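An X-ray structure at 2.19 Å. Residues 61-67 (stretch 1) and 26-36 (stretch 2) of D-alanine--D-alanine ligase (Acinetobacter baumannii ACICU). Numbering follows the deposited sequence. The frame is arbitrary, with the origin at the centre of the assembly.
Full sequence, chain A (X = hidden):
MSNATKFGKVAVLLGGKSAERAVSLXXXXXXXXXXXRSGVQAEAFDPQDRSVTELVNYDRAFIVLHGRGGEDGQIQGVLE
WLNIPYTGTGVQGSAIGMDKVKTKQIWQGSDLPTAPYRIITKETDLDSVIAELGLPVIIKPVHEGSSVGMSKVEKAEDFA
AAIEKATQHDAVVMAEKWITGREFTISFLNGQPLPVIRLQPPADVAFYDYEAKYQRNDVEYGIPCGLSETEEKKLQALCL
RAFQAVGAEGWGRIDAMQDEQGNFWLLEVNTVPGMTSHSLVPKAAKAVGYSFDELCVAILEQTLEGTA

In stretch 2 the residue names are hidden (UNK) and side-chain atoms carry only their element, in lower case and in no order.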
# COMPACT_ATOMS: atom_id res chain seq x y z
N ALA A 61 -4.54 0.24 20.48
CA ALA A 61 -4.87 1.52 19.96
C ALA A 61 -6.18 1.52 19.17
O ALA A 61 -6.45 0.60 18.40
CB ALA A 61 -3.74 1.99 19.07
N PHE A 62 -6.95 2.60 19.34
CA PHE A 62 -8.18 2.87 18.57
C PHE A 62 -7.80 4.03 17.67
O PHE A 62 -7.54 5.12 18.19
CB PHE A 62 -9.33 3.28 19.53
CG PHE A 62 -10.68 3.31 18.89
CD1 PHE A 62 -10.95 4.10 17.79
CD2 PHE A 62 -11.72 2.58 19.43
CE1 PHE A 62 -12.20 4.11 17.21
CE2 PHE A 62 -12.98 2.58 18.84
CZ PHE A 62 -13.22 3.35 17.74
N ILE A 63 -7.78 3.81 16.35
CA ILE A 63 -7.25 4.81 15.40
C ILE A 63 -8.39 5.62 14.81
O ILE A 63 -9.33 5.08 14.21
CB ILE A 63 -6.45 4.20 14.24
CG1 ILE A 63 -5.24 3.39 14.76
CG2 ILE A 63 -5.99 5.30 13.28
CD1 ILE A 63 -4.55 2.54 13.72
N VAL A 64 -8.29 6.93 14.93
CA VAL A 64 -9.30 7.82 14.42
C VAL A 64 -8.58 9.08 13.92
O VAL A 64 -9.12 10.20 13.97
CB VAL A 64 -10.35 7.94 15.53
CG1 VAL A 64 -10.25 9.23 16.31
CG2 VAL A 64 -11.72 7.63 15.03
N LEU A 65 -7.38 8.85 13.36
CA LEU A 65 -6.61 9.85 12.62
C LEU A 65 -7.05 9.82 11.18
O LEU A 65 -6.80 8.87 10.50
CB LEU A 65 -5.12 9.49 12.65
CG LEU A 65 -4.39 9.56 13.97
CD1 LEU A 65 -3.08 8.78 13.94
CD2 LEU A 65 -4.13 11.01 14.33
N HIS A 66 -7.67 10.88 10.69
CA HIS A 66 -8.08 10.92 9.31
C HIS A 66 -6.99 11.56 8.45
O HIS A 66 -6.28 12.48 8.90
CB HIS A 66 -9.39 11.68 9.17
CG HIS A 66 -10.42 11.26 10.16
ND1 HIS A 66 -10.92 9.99 10.20
CD2 HIS A 66 -11.00 11.93 11.17
CE1 HIS A 66 -11.81 9.89 11.17
NE2 HIS A 66 -11.87 11.06 11.78
N GLY A 67 -6.89 11.05 7.22
CA GLY A 67 -5.97 11.56 6.22
C GLY A 67 -4.51 11.15 6.41
O GLY A 67 -4.19 10.21 7.13
N UNK A 26 -12.36 15.93 16.64
CA UNK A 26 -13.77 15.73 16.94
C UNK A 26 -14.07 14.22 17.06
O UNK A 26 -14.59 13.78 18.07
o UNK A 26 -16.85 16.92 15.26
c UNK A 26 -16.08 16.35 16.08
o UNK A 26 -16.50 15.66 17.00
c UNK A 26 -14.61 16.47 15.89
N UNK A 27 -13.66 13.40 16.08
CA UNK A 27 -13.82 11.93 16.22
C UNK A 27 -13.20 11.37 17.50
O UNK A 27 -13.81 10.55 18.22
o UNK A 27 -13.95 11.54 13.84
c UNK A 27 -13.22 11.21 15.01
N UNK A 28 -12.00 11.82 17.78
CA UNK A 28 -11.26 11.36 18.93
C UNK A 28 -11.94 11.60 20.26
O UNK A 28 -12.10 10.66 21.07
N UNK A 29 -12.35 12.86 20.45
CA UNK A 29 -13.10 13.25 21.64
C UNK A 29 -14.32 12.41 21.77
O UNK A 29 -14.64 11.92 22.86
n UNK A 29 -14.60 15.20 24.13
c UNK A 29 -12.87 15.61 22.55
c UNK A 29 -13.53 14.71 21.55
c UNK A 29 -13.31 15.30 23.94
o UNK A 29 -12.50 15.11 24.83
N UNK A 30 -15.06 12.25 20.67
CA UNK A 30 -16.31 11.47 20.81
C UNK A 30 -16.02 10.00 21.17
O UNK A 30 -16.70 9.40 22.01
c UNK A 30 -17.17 11.57 19.57
N UNK A 31 -14.96 9.44 20.58
CA UNK A 31 -14.59 8.06 20.87
C UNK A 31 -14.07 7.92 22.29
O UNK A 31 -14.39 6.95 22.99
c UNK A 31 -13.10 6.12 20.30
c UNK A 31 -13.59 7.51 19.86
c UNK A 31 -14.25 7.44 18.51
N UNK A 32 -13.28 8.88 22.72
CA UNK A 32 -12.76 8.85 24.09
C UNK A 32 -13.87 8.84 25.13
O UNK A 32 -13.91 7.98 26.00
c UNK A 32 -10.28 11.35 25.73
c UNK A 32 -10.13 8.88 25.76
c UNK A 32 -11.83 10.03 24.34
c UNK A 32 -11.07 10.07 25.65
N UNK A 33 -14.80 9.79 25.01
CA UNK A 33 -15.94 9.86 25.92
C UNK A 33 -16.77 8.59 25.94
O UNK A 33 -17.31 8.22 26.98
c UNK A 33 -16.28 12.41 26.00
c UNK A 33 -16.87 11.05 25.60
o UNK A 33 -16.61 13.41 25.30
o UNK A 33 -15.54 12.50 27.01
N UNK A 34 -16.90 7.95 24.80
CA UNK A 34 -17.70 6.75 24.69
C UNK A 34 -17.01 5.56 25.36
O UNK A 34 -17.65 4.78 26.08
c UNK A 34 -18.02 6.45 23.22
N UNK A 35 -15.72 5.41 25.11
CA UNK A 35 -14.98 4.32 25.72
C UNK A 35 -14.98 4.50 27.22
O UNK A 35 -15.33 3.57 27.93
c UNK A 35 -12.06 3.91 23.14
c UNK A 35 -14.16 2.49 23.36
c UNK A 35 -13.50 3.85 23.66
c UNK A 35 -13.55 4.21 25.15
N UNK A 36 -14.71 5.72 27.70
CA UNK A 36 -14.73 6.00 29.17
C UNK A 36 -16.09 5.73 29.82
O UNK A 36 -16.17 5.11 30.89
c UNK A 36 -14.33 7.44 29.43
c UNK A 36 -12.86 7.77 29.15
c UNK A 36 -11.98 7.18 30.25
c UNK A 36 -12.62 9.26 29.09

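Stretch 2 is helical throughout, held by i to i+4 backbone hydrogen bonds, and one flank of the helix lies against F62, V64 and H66. Position 26 carries two carbons, the second bearing two oxygens, and touches nothing on stretch 1. A short carboxylate is aspartate, D26, partly exposed as suits a charge.

Position 27 has one carbon and one oxygen. The oxygen lies 3.0 Å from NE2 of H66, near the plane of the imidazole ring, and the CB lies 3.8 Å from CG1 of V64. This is serine, S27: its small side chain brings a hydroxyl to the ring edge for a hydrogen bond while its carbon packs on valine.

Position 28 has no side-chain atoms and is therefore glycine, G28. G28 CA and V64 CA, 6.1 Å apart, are the nearest pair of CA atoms across the stretches, and G28 N lies 3.5 Å from V64 CG1. An ideal CB would sit 3.9 Å from V64 CG1, a contact distance and not a clash; with no side chain here, that methyl packs on the helix backbone itself.

Position 29 has three carbons in a chain, the third with one oxygen and one nitrogen: glutamine, Q29. Its CA-to-CB bond points away from stretch 1, and it is exposed, as suits a polar amide. Position 30 has a single carbon, hence alanine, A30, out of reach but small and readily helical.

Position 31 has one carbon carrying two more. One methyl lies 3.8 Å from CZ of F62 and the other 4.3 Å from CG2 of V64. This is valine, V31: CG1 stands over the F62 face, 3.6 Å from the ring centroid, a CH-pi contact, and CG2 borders both V64 and the F62 ring.

Position 32, four carbons forked at the second, is leucine, L32, out of reach but common in helices. Position 33 has two carbons and a terminal pair of oxygens: aspartate, D33, whose OD2 accepts a weak hydrogen bond from Q29 NE2 at 2.9 Å, one turn along the helix. Position 34, one carbon, is alanine, A34, compact enough for a buried site.

Position 35 has four carbons forked at the second, one lying 4.0 Å from CD2 of F62. It is leucine, L35, long enough for its CD1 to reach the ring obliquely. Position 36 has the same pattern: leucine, L36, exposed and touching a crystal neighbour.

The contact thus follows positions 27, 28, 31 and 35. A polar serine–histidine bond lies at one end; V64 CG1 then packs on the helix backbone at G28, and V31, touching both V64 and F62, joins L35 in an apolar patch.

Stretch 2, residues 26-36: DSGQAVLDALL
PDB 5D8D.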